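Local coordinates for galactose-binding lectin (Arachis hypogaea, PDB 2DVA), which binds carbohydrates as a D-galactose-specific legume lectin, holding a galactose-containing disaccharide in a shallow site close to its bound calcium and manganese ions, at residues I32-L37 / F206-S211; F71-I76 / G214-L219; D83-F88 / H218-W223; N19-V24 / V43-Y48. All coordinates share one frame; numbering follows the deposited sequence.

Contact 1. Residues I32-L37 / F206-S211; sequences IQLTNL and FSASGS. With GAL (beta-D-galactopyranose), chain E; MGC (methyl 2-acetamido-2-deoxy-alpha-D-galactopyranoside), chain B.
In the core of the legume lectin beta-sandwich, where the two sheets face each other, Leu-34 and Thr-35 settle on strand 201-209 with Ala-208 as the centre of the contact. Leu-34 has just left the short strand 32-33 of one sheet, and Ala-208 lies near the end of a strand of the other. The Ala-208 methyl sits under the leucine side chain: Leu-34 CB and Leu-34 CD1 are each 3.6 Å from Ala-208 CB. The CD1 branch then runs on over the backbone, 3.9 Å from Ser-207 C, and reaches Phe-206 CB at 4.2 Å. The Phe-206 ring itself leads off to meet Phe-69 and Trp-223 edge-to-face.

Thr-35 divides its two branches. Its CG2 methyl, anti to the carbonyl carbon, drops onto the strand, with Thr-35 CG2 3.4 Å from Ala-208 O and 3.6 Å from Ser-209 CA, while OG1 is hydrogen-bonded to His-218 ND1, which satisfies the polar end of this buried residue. Ser-207 and Ser-209 turn their hydroxyls to the opposite side, onto Leu-106 O and Gly-103 O.

Beyond Gly-210 the chain of 206-211 enters the sugar site. There GAL C1 is joined to MGC O3, making one disaccharide, and the Ser-211 hydroxyl stands beside both rings. A chi1 of 60° tucks OG between the backbone N and carbonyl carbon; it accepts from Gly-214 N, and Ser-211 OG donates to the ring oxygen GAL O5 at 2.9 Å.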
# COMPACT_ATOMS: atom_id res chain seq x y z
N ILE A 32 10.96 -11.55 16.53
CA ILE A 32 11.34 -10.80 17.71
C ILE A 32 11.02 -11.71 18.88
O ILE A 32 9.97 -12.36 18.89
CB ILE A 32 10.52 -9.50 17.85
CG1 ILE A 32 11.04 -8.46 16.86
CG2 ILE A 32 10.61 -8.97 19.29
CD1 ILE A 32 10.31 -7.14 16.92
N GLN A 33 11.95 -11.80 19.83
CA GLN A 33 11.75 -12.61 21.02
C GLN A 33 11.72 -11.61 22.16
O GLN A 33 12.72 -10.93 22.41
CB GLN A 33 12.91 -13.60 21.22
CG GLN A 33 12.74 -14.50 22.44
CD GLN A 33 13.87 -15.50 22.60
OE1 GLN A 33 14.43 -15.64 23.69
NE2 GLN A 33 14.20 -16.21 21.53
N LEU A 34 10.59 -11.52 22.84
CA LEU A 34 10.43 -10.54 23.91
C LEU A 34 11.09 -10.83 25.26
O LEU A 34 11.55 -9.90 25.92
CB LEU A 34 8.93 -10.26 24.11
CG LEU A 34 8.23 -9.72 22.85
CD1 LEU A 34 6.73 -9.64 23.09
CD2 LEU A 34 8.77 -8.35 22.49
N THR A 35 11.16 -12.09 25.69
CA THR A 35 11.78 -12.36 26.99
C THR A 35 13.05 -13.20 26.97
O THR A 35 13.29 -13.98 26.04
CB THR A 35 10.77 -13.02 27.96
OG1 THR A 35 10.28 -14.24 27.39
CG2 THR A 35 9.60 -12.07 28.22
N ASN A 36 13.86 -13.03 28.01
CA ASN A 36 15.13 -13.75 28.18
C ASN A 36 14.83 -15.00 29.01
O ASN A 36 14.47 -14.91 30.18
CB ASN A 36 16.13 -12.85 28.92
CG ASN A 36 17.50 -13.49 29.08
OD1 ASN A 36 17.63 -14.62 29.55
ND2 ASN A 36 18.54 -12.75 28.69
N LEU A 37 14.98 -16.17 28.40
CA LEU A 37 14.70 -17.44 29.06
C LEU A 37 15.53 -17.72 30.32
O LEU A 37 15.16 -18.57 31.13
CB LEU A 37 14.87 -18.59 28.06
CG LEU A 37 13.74 -18.95 27.08
CD1 LEU A 37 12.75 -17.80 26.91
CD2 LEU A 37 14.36 -19.34 25.75
N PHE A 206 4.34 -4.31 21.63
CA PHE A 206 4.06 -5.59 22.27
C PHE A 206 4.94 -5.75 23.50
O PHE A 206 6.07 -5.27 23.52
CB PHE A 206 4.35 -6.73 21.29
CG PHE A 206 3.47 -6.71 20.08
CD1 PHE A 206 2.22 -7.31 20.11
CD2 PHE A 206 3.88 -6.06 18.92
CE1 PHE A 206 1.38 -7.25 19.01
CE2 PHE A 206 3.04 -5.99 17.81
CZ PHE A 206 1.79 -6.59 17.86
N SER A 207 4.41 -6.41 24.52
CA SER A 207 5.16 -6.65 25.75
C SER A 207 4.90 -8.08 26.22
O SER A 207 3.81 -8.62 26.02
CB SER A 207 4.73 -5.67 26.84
OG SER A 207 5.47 -5.88 28.03
N ALA A 208 5.91 -8.69 26.84
CA ALA A 208 5.81 -10.05 27.37
C ALA A 208 6.71 -10.14 28.60
O ALA A 208 7.66 -9.37 28.74
CB ALA A 208 6.24 -11.07 26.32
N SER A 209 6.41 -11.08 29.49
CA SER A 209 7.19 -11.22 30.71
C SER A 209 7.10 -12.62 31.28
O SER A 209 6.33 -13.45 30.82
CB SER A 209 6.70 -10.21 31.75
OG SER A 209 5.31 -10.38 32.00
N GLY A 210 7.92 -12.88 32.30
CA GLY A 210 7.94 -14.17 32.96
C GLY A 210 8.31 -13.94 34.42
O GLY A 210 8.54 -12.80 34.83
N SER A 211 8.37 -15.01 35.20
CA SER A 211 8.73 -14.90 36.61
C SER A 211 9.90 -15.83 36.88
O SER A 211 10.61 -16.22 35.95
CB SER A 211 7.53 -15.27 37.49
OG SER A 211 7.11 -16.61 37.26
C1 GAL E . 4.39 -16.60 39.53
C2 GAL E . 3.93 -15.37 38.76
C3 GAL E . 2.90 -15.73 37.67
C4 GAL E . 3.45 -16.88 36.67
C5 GAL E . 3.77 -18.14 37.54
C6 GAL E . 4.23 -19.52 37.14
O2 GAL E . 3.41 -14.49 39.74
O3 GAL E . 2.61 -14.56 36.91
O4 GAL E . 4.70 -16.51 36.05
O5 GAL E . 4.79 -17.71 38.59
O6 GAL E . 4.21 -20.80 37.73
O6 MGC B . 9.26 -20.81 42.68
C6 MGC B . 8.54 -20.27 41.59
C5 MGC B . 7.64 -19.11 42.01
O5 MGC B . 8.41 -18.02 42.76
C1 MGC B . 7.61 -16.87 43.31
O1 MGC B . 6.64 -17.39 44.25
CM MGC B . 7.05 -17.87 45.68
C2 MGC B . 6.95 -16.16 42.13
N2 MGC B . 6.24 -15.10 42.75
C7 MGC B . 6.10 -13.83 42.26
O7 MGC B . 6.91 -13.30 41.47
C8 MGC B . 4.88 -13.04 42.70
C3 MGC B . 6.09 -17.16 41.32
O3 MGC B . 5.61 -16.46 40.23
C4 MGC B . 6.91 -18.41 40.76
O4 MGC B . 7.85 -17.90 39.78

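Contact 2. Residues F71-I76 / G214-L219; sequences FEMKDI and GRQIHL. With GAL (beta-D-galactopyranose), chain E.
Met-73 reaches His-218 through its first two torsions: chi1 of -74° sets CG beside the backbone N, anti to the carbonyl carbon, and an extended chi2 (-173°) carries the sulfur on toward the imidazole. Met-73 SD thus comes within 3.7 Å of His-218 CD2 and 3.6 Å of Gln-216 OE1. It approaches the ring obliquely in a sulfur-aromatic contact. Gln-216 OE1 is fixed by Thr-124 OG1, and His-218 by Thr-35 and Gly-84, which leaves the thioether facing groups of settled orientation.

The backbones beneath are an antiparallel pair in the large back sheet of the legume lectin sandwich, strands 71-74 and 217-219 running at 175°. Glu-72 with Leu-219 and Lys-74 with Ile-217 are hydrogen-bonded pairs, and Met-73 with His-218 is the non-hydrogen-bonded pair between them. Glu-72 N bonds to Leu-219 O at 2.9 Å, and Leu-219 N returns to Glu-72 O at 2.8 Å. Met-73 and His-218 turn inward, toward Ile-85 of the facing sheet; Glu-72, Lys-74, Ile-217 and Leu-219 occupy the other face, where Glu-72 and Leu-219 extend alongside one another.

Farther toward the sugar site, Ile-76 and a water continue the join. Ile-76 CG2 packs on Ile-217 CG1 at 3.7 Å. One water accepts from Ile-76 N at 2.7 Å and lies 2.9 Å from Arg-215 O, to which it can donate, bridging the chains where direct bonds stop. Arg-215 sends NH1 to Leu-37 O, and the CA of Gly-214 lies against galactose O4.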
# COMPACT_ATOMS: atom_id res chain seq x y z
N PHE A 71 1.96 -14.05 16.25
CA PHE A 71 2.93 -14.35 17.29
C PHE A 71 2.97 -15.84 17.59
O PHE A 71 2.17 -16.63 17.06
CB PHE A 71 2.56 -13.59 18.57
CG PHE A 71 1.27 -14.05 19.21
CD1 PHE A 71 1.21 -15.27 19.90
CD2 PHE A 71 0.12 -13.27 19.13
CE1 PHE A 71 0.03 -15.69 20.51
CE2 PHE A 71 -1.06 -13.69 19.73
CZ PHE A 71 -1.11 -14.90 20.43
N GLU A 72 3.92 -16.23 18.43
CA GLU A 72 4.06 -17.62 18.82
C GLU A 72 4.59 -17.73 20.23
O GLU A 72 5.52 -17.01 20.62
CB GLU A 72 5.01 -18.36 17.87
CG GLU A 72 5.13 -19.85 18.20
CD GLU A 72 6.32 -20.52 17.51
OE1 GLU A 72 6.60 -20.18 16.34
OE2 GLU A 72 6.96 -21.40 18.13
N MET A 73 3.99 -18.61 21.01
CA MET A 73 4.46 -18.85 22.36
C MET A 73 4.80 -20.33 22.39
O MET A 73 4.04 -21.17 21.89
CB MET A 73 3.39 -18.49 23.38
CG MET A 73 3.25 -16.98 23.53
SD MET A 73 2.17 -16.47 24.86
CE MET A 73 0.58 -16.45 24.02
N LYS A 74 5.97 -20.65 22.94
CA LYS A 74 6.42 -22.04 22.97
C LYS A 74 6.97 -22.44 24.33
O LYS A 74 7.73 -21.71 24.96
CB LYS A 74 7.49 -22.25 21.90
CG LYS A 74 7.85 -23.69 21.62
CD LYS A 74 8.76 -23.74 20.41
CE LYS A 74 9.11 -25.16 20.00
NZ LYS A 74 9.94 -25.18 18.75
N ASP A 75 6.56 -23.62 24.79
CA ASP A 75 7.00 -24.16 26.06
C ASP A 75 8.48 -24.47 26.04
O ASP A 75 9.08 -24.61 24.97
CB ASP A 75 6.27 -25.47 26.37
CG ASP A 75 4.78 -25.30 26.49
OD1 ASP A 75 4.27 -24.19 26.22
OD2 ASP A 75 4.12 -26.30 26.85
N ILE A 76 9.07 -24.57 27.22
CA ILE A 76 10.48 -24.93 27.36
C ILE A 76 10.54 -25.76 28.62
O ILE A 76 9.62 -25.71 29.44
CB ILE A 76 11.40 -23.70 27.54
CG1 ILE A 76 11.06 -22.97 28.84
CG2 ILE A 76 11.30 -22.79 26.34
CD1 ILE A 76 12.04 -21.86 29.18
N GLY A 214 7.91 -19.12 36.03
CA GLY A 214 7.09 -19.04 34.82
C GLY A 214 7.84 -18.42 33.67
O GLY A 214 8.09 -17.21 33.66
N ARG A 215 8.21 -19.23 32.68
CA ARG A 215 8.95 -18.74 31.53
C ARG A 215 8.55 -19.49 30.27
O ARG A 215 8.15 -20.65 30.33
CB ARG A 215 10.47 -18.90 31.75
CG ARG A 215 10.99 -18.37 33.09
CD ARG A 215 12.52 -18.33 33.13
NE ARG A 215 13.03 -18.11 34.48
CZ ARG A 215 14.31 -18.19 34.83
NH1 ARG A 215 15.23 -18.48 33.91
NH2 ARG A 215 14.68 -18.00 36.08
N GLN A 216 8.66 -18.82 29.13
CA GLN A 216 8.34 -19.45 27.85
C GLN A 216 8.82 -18.54 26.74
O GLN A 216 9.15 -17.38 26.98
CB GLN A 216 6.82 -19.69 27.71
CG GLN A 216 5.98 -18.42 27.69
CD GLN A 216 4.49 -18.69 27.64
OE1 GLN A 216 3.68 -17.79 27.89
NE2 GLN A 216 4.11 -19.92 27.32
N ILE A 217 8.88 -19.08 25.54
CA ILE A 217 9.31 -18.31 24.39
C ILE A 217 8.15 -17.44 23.90
O ILE A 217 7.06 -17.95 23.64
CB ILE A 217 9.78 -19.24 23.27
CG1 ILE A 217 10.94 -20.11 23.78
CG2 ILE A 217 10.20 -18.43 22.05
CD1 ILE A 217 11.48 -21.10 22.75
N HIS A 218 8.39 -16.13 23.80
CA HIS A 218 7.37 -15.20 23.32
C HIS A 218 7.91 -14.56 22.04
O HIS A 218 8.86 -13.79 22.09
CB HIS A 218 7.08 -14.09 24.34
CG HIS A 218 6.54 -14.59 25.65
ND1 HIS A 218 7.34 -14.84 26.74
CD2 HIS A 218 5.27 -14.83 26.06
CE1 HIS A 218 6.59 -15.20 27.77
NE2 HIS A 218 5.33 -15.20 27.38
N LEU A 219 7.30 -14.88 20.91
CA LEU A 219 7.76 -14.36 19.63
C LEU A 219 6.72 -13.53 18.90
O LEU A 219 5.53 -13.86 18.90
CB LEU A 219 8.18 -15.51 18.71
CG LEU A 219 9.28 -16.47 19.19
CD1 LEU A 219 9.37 -17.68 18.26
CD2 LEU A 219 10.60 -15.73 19.26
C1 GAL E . 4.39 -16.60 39.53
C2 GAL E . 3.93 -15.37 38.76
C3 GAL E . 2.90 -15.73 37.67
C4 GAL E . 3.45 -16.88 36.67
C5 GAL E . 3.77 -18.14 37.54
C6 GAL E . 4.23 -19.52 37.14
O2 GAL E . 3.41 -14.49 39.74
O3 GAL E . 2.61 -14.56 36.91
O4 GAL E . 4.70 -16.51 36.05
O5 GAL E . 4.79 -17.71 38.59
O6 GAL E . 4.21 -20.80 37.73
O HOH W 1 7.78 -23.30 29.26

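Contact 3. Residues D83-F88 / H218-W223; sequences DGIIFF and HLIRSW. With GAL (beta-D-galactopyranose), chain E.
Ile-85 and His-218 form the tight end of this contact, packed between the two sheets of the sandwich. Their side chains run antiparallel past one another, with Ile-85 CG1 3.6 Å from His-218 CD2. Beside them Gly-84 N donates to His-218 NE2 at 3.2 Å, the donor lying 24° out of the imidazole plane.

Farther along, the fit is looser. The strand segments belong to different sheets, their axes 7.9 Å apart and 40° from parallel; no backbone-to-backbone bond spans the gap, which side chains fill. Ile-85 CG2 reaches Ile-220 CD1 at 4.1 Å. Phe-87, its CG anti to the backbone N (chi1 166°), reaches out so that Trp-223 CZ2 lies at the edge of its ring, 3.9 Å from Phe-87 CE1; the two side chains stand roughly perpendicular. Trp-223 NE1 is held by Thr-67.

At the other end Asp-83, which follows a cis peptide bond, turns away from the core into the sugar site. Its carboxylate takes two galactose hydroxyls, GAL O3 giving to Asp-83 OD1 and GAL O4 to Asp-83 OD2, both at 2.6 Å. The calcium ligands Tyr-125 and Asn-127 touch it.

The Gly-84 bond is consistent with an unprotonated NE2 on His-218 and a proton on ND1, toward Thr-35 OG1; the ring would then fix the backbone immediately after the sugar-binding aspartate.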
# COMPACT_ATOMS: atom_id res chain seq x y z
N ASP A 83 4.43 -15.72 30.83
CA ASP A 83 3.08 -15.33 31.27
C ASP A 83 2.13 -14.93 30.14
O ASP A 83 0.91 -14.92 30.33
CB ASP A 83 3.18 -14.18 32.27
CG ASP A 83 3.43 -14.66 33.68
OD1 ASP A 83 2.44 -14.93 34.39
OD2 ASP A 83 4.60 -14.78 34.07
N GLY A 84 2.67 -14.58 28.98
CA GLY A 84 1.83 -14.18 27.88
C GLY A 84 2.31 -12.94 27.16
O GLY A 84 3.32 -12.35 27.53
N ILE A 85 1.56 -12.54 26.14
CA ILE A 85 1.91 -11.38 25.33
C ILE A 85 0.77 -10.36 25.33
O ILE A 85 -0.41 -10.72 25.32
CB ILE A 85 2.15 -11.80 23.87
CG1 ILE A 85 3.25 -12.86 23.80
CG2 ILE A 85 2.49 -10.58 23.03
CD1 ILE A 85 3.62 -13.27 22.39
N ILE A 86 1.12 -9.08 25.34
CA ILE A 86 0.09 -8.06 25.27
C ILE A 86 0.40 -7.01 24.22
O ILE A 86 1.51 -6.49 24.13
CB ILE A 86 -0.15 -7.35 26.64
CG1 ILE A 86 -1.29 -6.33 26.47
CG2 ILE A 86 1.12 -6.66 27.12
CD1 ILE A 86 -1.78 -5.70 27.75
N PHE A 87 -0.60 -6.75 23.38
CA PHE A 87 -0.51 -5.73 22.34
C PHE A 87 -1.04 -4.50 23.06
O PHE A 87 -2.20 -4.49 23.48
CB PHE A 87 -1.42 -6.09 21.15
CG PHE A 87 -1.66 -4.96 20.19
CD1 PHE A 87 -0.60 -4.35 19.53
CD2 PHE A 87 -2.95 -4.49 19.96
CE1 PHE A 87 -0.82 -3.29 18.64
CE2 PHE A 87 -3.18 -3.43 19.08
CZ PHE A 87 -2.11 -2.83 18.42
N PHE A 88 -0.22 -3.48 23.24
CA PHE A 88 -0.69 -2.30 23.96
C PHE A 88 -0.48 -0.96 23.29
O PHE A 88 0.24 -0.83 22.30
CB PHE A 88 -0.07 -2.27 25.37
CG PHE A 88 1.42 -2.02 25.39
CD1 PHE A 88 2.31 -2.93 24.81
CD2 PHE A 88 1.94 -0.88 26.00
CE1 PHE A 88 3.69 -2.71 24.85
CE2 PHE A 88 3.32 -0.65 26.03
CZ PHE A 88 4.20 -1.57 25.46
N HIS A 218 8.39 -16.13 23.80
CA HIS A 218 7.37 -15.20 23.32
C HIS A 218 7.91 -14.56 22.04
O HIS A 218 8.86 -13.79 22.09
CB HIS A 218 7.08 -14.09 24.34
CG HIS A 218 6.54 -14.59 25.65
ND1 HIS A 218 7.34 -14.84 26.74
CD2 HIS A 218 5.27 -14.83 26.06
CE1 HIS A 218 6.59 -15.20 27.77
NE2 HIS A 218 5.33 -15.20 27.38
N LEU A 219 7.30 -14.88 20.91
CA LEU A 219 7.76 -14.36 19.63
C LEU A 219 6.72 -13.53 18.90
O LEU A 219 5.53 -13.86 18.90
CB LEU A 219 8.18 -15.51 18.71
CG LEU A 219 9.28 -16.47 19.19
CD1 LEU A 219 9.37 -17.68 18.26
CD2 LEU A 219 10.60 -15.73 19.26
N ILE A 220 7.18 -12.45 18.28
CA ILE A 220 6.34 -11.59 17.47
C ILE A 220 6.92 -11.86 16.08
O ILE A 220 8.12 -11.66 15.87
CB ILE A 220 6.51 -10.11 17.82
CG1 ILE A 220 6.16 -9.88 19.29
CG2 ILE A 220 5.64 -9.27 16.89
CD1 ILE A 220 4.74 -10.27 19.67
N ARG A 221 6.09 -12.31 15.16
CA ARG A 221 6.56 -12.66 13.82
C ARG A 221 6.33 -11.63 12.73
O ARG A 221 7.15 -11.49 11.82
CB ARG A 221 5.93 -13.99 13.41
CG ARG A 221 6.18 -15.11 14.41
CD ARG A 221 5.12 -16.21 14.28
NE ARG A 221 4.99 -16.69 12.91
CZ ARG A 221 5.92 -17.37 12.26
NH1 ARG A 221 7.08 -17.65 12.85
NH2 ARG A 221 5.70 -17.76 11.01
N SER A 222 5.21 -10.92 12.80
CA SER A 222 4.90 -9.92 11.79
C SER A 222 3.91 -8.91 12.37
O SER A 222 3.28 -9.18 13.38
CB SER A 222 4.29 -10.59 10.55
OG SER A 222 3.09 -11.26 10.85
N TRP A 223 3.79 -7.77 11.71
CA TRP A 223 2.90 -6.72 12.19
C TRP A 223 2.63 -5.66 11.12
O TRP A 223 3.56 -5.07 10.58
CB TRP A 223 3.52 -6.05 13.43
CG TRP A 223 2.65 -5.03 14.11
CD1 TRP A 223 1.29 -4.98 14.09
CD2 TRP A 223 3.08 -3.93 14.93
NE1 TRP A 223 0.85 -3.92 14.85
CE2 TRP A 223 1.92 -3.27 15.38
CE3 TRP A 223 4.34 -3.46 15.34
CZ2 TRP A 223 1.98 -2.14 16.22
CZ3 TRP A 223 4.39 -2.33 16.17
CH2 TRP A 223 3.22 -1.69 16.60
C1 GAL E . 4.39 -16.60 39.53
C2 GAL E . 3.93 -15.37 38.76
C3 GAL E . 2.90 -15.73 37.67
C4 GAL E . 3.45 -16.88 36.67
C5 GAL E . 3.77 -18.14 37.54
C6 GAL E . 4.23 -19.52 37.14
O2 GAL E . 3.41 -14.49 39.74
O3 GAL E . 2.61 -14.56 36.91
O4 GAL E . 4.70 -16.51 36.05
O5 GAL E . 4.79 -17.71 38.59
O6 GAL E . 4.21 -20.80 37.73

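Contact 4. Residues N19-V24 / V43-Y48; sequences NFQGDV and VGRVLY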
# COMPACT_ATOMS: atom_id res chain seq x y z
N ASN A 19 11.57 0.59 18.61
CA ASN A 19 12.20 0.87 19.90
C ASN A 19 12.17 -0.42 20.70
O ASN A 19 11.11 -1.01 20.90
CB ASN A 19 11.42 1.94 20.67
CG ASN A 19 11.54 3.33 20.06
OD1 ASN A 19 10.65 4.17 20.23
ND2 ASN A 19 12.65 3.58 19.37
N PHE A 20 13.34 -0.87 21.14
CA PHE A 20 13.44 -2.09 21.94
C PHE A 20 13.60 -1.73 23.42
O PHE A 20 14.43 -0.89 23.77
CB PHE A 20 14.65 -2.93 21.50
CG PHE A 20 14.56 -3.42 20.08
CD1 PHE A 20 13.78 -4.53 19.77
CD2 PHE A 20 15.24 -2.77 19.06
CE1 PHE A 20 13.67 -4.98 18.45
CE2 PHE A 20 15.14 -3.21 17.74
CZ PHE A 20 14.35 -4.33 17.44
N GLN A 21 12.80 -2.35 24.28
CA GLN A 21 12.88 -2.09 25.71
C GLN A 21 13.03 -3.40 26.47
O GLN A 21 12.32 -4.37 26.20
CB GLN A 21 11.62 -1.38 26.22
CG GLN A 21 11.25 -0.10 25.48
CD GLN A 21 10.14 0.67 26.18
OE1 GLN A 21 9.16 0.08 26.65
NE2 GLN A 21 10.29 1.99 26.24
N GLY A 22 13.97 -3.44 27.41
CA GLY A 22 14.15 -4.64 28.19
C GLY A 22 14.93 -5.77 27.55
O GLY A 22 15.87 -5.54 26.79
N ASP A 23 14.51 -7.00 27.84
CA ASP A 23 15.18 -8.20 27.35
C ASP A 23 14.86 -8.60 25.92
O ASP A 23 15.01 -9.77 25.56
CB ASP A 23 14.87 -9.36 28.29
CG ASP A 23 15.15 -9.03 29.75
OD1 ASP A 23 16.16 -8.34 30.00
OD2 ASP A 23 14.37 -9.46 30.63
N VAL A 24 14.44 -7.65 25.10
CA VAL A 24 14.09 -7.95 23.71
C VAL A 24 15.29 -8.33 22.85
O VAL A 24 16.36 -7.74 22.95
CB VAL A 24 13.39 -6.76 23.04
CG1 VAL A 24 12.98 -7.14 21.62
CG2 VAL A 24 12.17 -6.36 23.84
N VAL A 43 11.32 -9.11 31.28
CA VAL A 43 10.37 -8.23 30.63
C VAL A 43 11.00 -7.67 29.36
O VAL A 43 12.11 -7.14 29.39
CB VAL A 43 9.93 -7.04 31.52
CG1 VAL A 43 9.01 -6.12 30.74
CG2 VAL A 43 9.22 -7.55 32.77
N GLY A 44 10.30 -7.82 28.25
CA GLY A 44 10.78 -7.31 26.98
C GLY A 44 9.61 -6.66 26.27
O GLY A 44 8.48 -7.17 26.35
N ARG A 45 9.85 -5.53 25.62
CA ARG A 45 8.79 -4.84 24.91
C ARG A 45 9.36 -4.24 23.64
O ARG A 45 10.54 -3.91 23.56
CB ARG A 45 8.18 -3.73 25.78
CG ARG A 45 8.09 -4.07 27.27
CD ARG A 45 7.11 -3.16 28.03
NE ARG A 45 7.25 -1.74 27.72
CZ ARG A 45 6.53 -0.78 28.31
NH1 ARG A 45 5.64 -1.10 29.24
NH2 ARG A 45 6.68 0.49 27.95
N VAL A 46 8.50 -4.12 22.63
CA VAL A 46 8.91 -3.57 21.36
C VAL A 46 7.86 -2.53 21.00
O VAL A 46 6.66 -2.77 21.19
CB VAL A 46 8.97 -4.68 20.29
CG1 VAL A 46 7.58 -4.98 19.72
CG2 VAL A 46 9.94 -4.30 19.21
N LEU A 47 8.30 -1.38 20.51
CA LEU A 47 7.37 -0.31 20.14
C LEU A 47 7.68 0.26 18.76
O LEU A 47 8.84 0.31 18.34
CB LEU A 47 7.45 0.83 21.15
CG LEU A 47 7.10 0.55 22.61
CD1 LEU A 47 7.67 1.66 23.48
CD2 LEU A 47 5.60 0.43 22.78
N TYR A 48 6.64 0.68 18.05
CA TYR A 48 6.83 1.31 16.76
C TYR A 48 7.42 2.67 17.17
O TYR A 48 6.76 3.44 17.86
CB TYR A 48 5.50 1.50 16.05
CG TYR A 48 5.63 2.21 14.73
CD1 TYR A 48 6.41 1.68 13.71
CD2 TYR A 48 4.97 3.42 14.51
CE1 TYR A 48 6.55 2.34 12.49
CE2 TYR A 48 5.10 4.08 13.29
CZ TYR A 48 5.89 3.54 12.29
OH TYR A 48 6.01 4.19 11.08
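Gln-21, Asn-19 and Arg-45 bury much of the surface between strand segments 19-22 and 43-48. Gln-21 and Arg-45 face each other in a hydrogen-bonded antiparallel pair and are joined again through their side chains. Both Arg-45 NE and Arg-45 NH2 donate to Gln-21 OE1, each at 2.8 Å, so one oxygen takes two bonds from the side of the guanidinium. NH2 uses a lone pair in the amide plane, whereas NE comes nearly along the C=O axis; amide and guanidinium planes are 20° apart. The bend of Arg-45 at chi3 (-46°) turns its head back toward the glutamine. Gln-21 NE2 goes to Thr-94 O, and Arg-45 NH1 to Gly-107 O, so both groups have further partners that limit their rotation, and Leu-47 CD1 rests 3.8 Å from Gln-21 CD.

Asn-19 pairs with Leu-47: Asn-19 N gives to Leu-47 O at 2.8 Å, and their CB atoms are neighbours, while Asn-19 OD1 turns to Lys-203. On the other face the Phe-20 and Val-46 side chains point the same way, Val-46 CG2 meeting the ring obliquely.

The pairing closes at Asp-23. Its N donates to Val-43 O at 2.9 Å, and Val-43 N returns a bond to Asp-23 OD2 at 3.1 Å, arriving from above the carboxylate plane; Ser-42 and Lys-39 also hold that carboxylate.

Within this chain strand 18-22 is the outermost of the seven-stranded antiparallel sheet, the curved front sheet of the legume lectin fold.

Overall arrangement
From the N terminus, contact 4 closes first, a short loop from 19-24 to 43-48 at the margin of the seven-stranded sheet. Residues 32-37 leave from within that loop to join 206-211, so contact 1 crosses contact 4 and spans the gap between the sheets. Contacts 2 and 3 open later, at 71-76 and 83-88, and both end on strand 217-229, sharing His-218 and Leu-219; each crosses contact 1 and follows contact 4 in series. Contact 2 joins neighbours within the back sheet, whereas contact 3 again links the two sheets. Contacts 1, 2 and 3 converge on the galactose at one end of the sandwich.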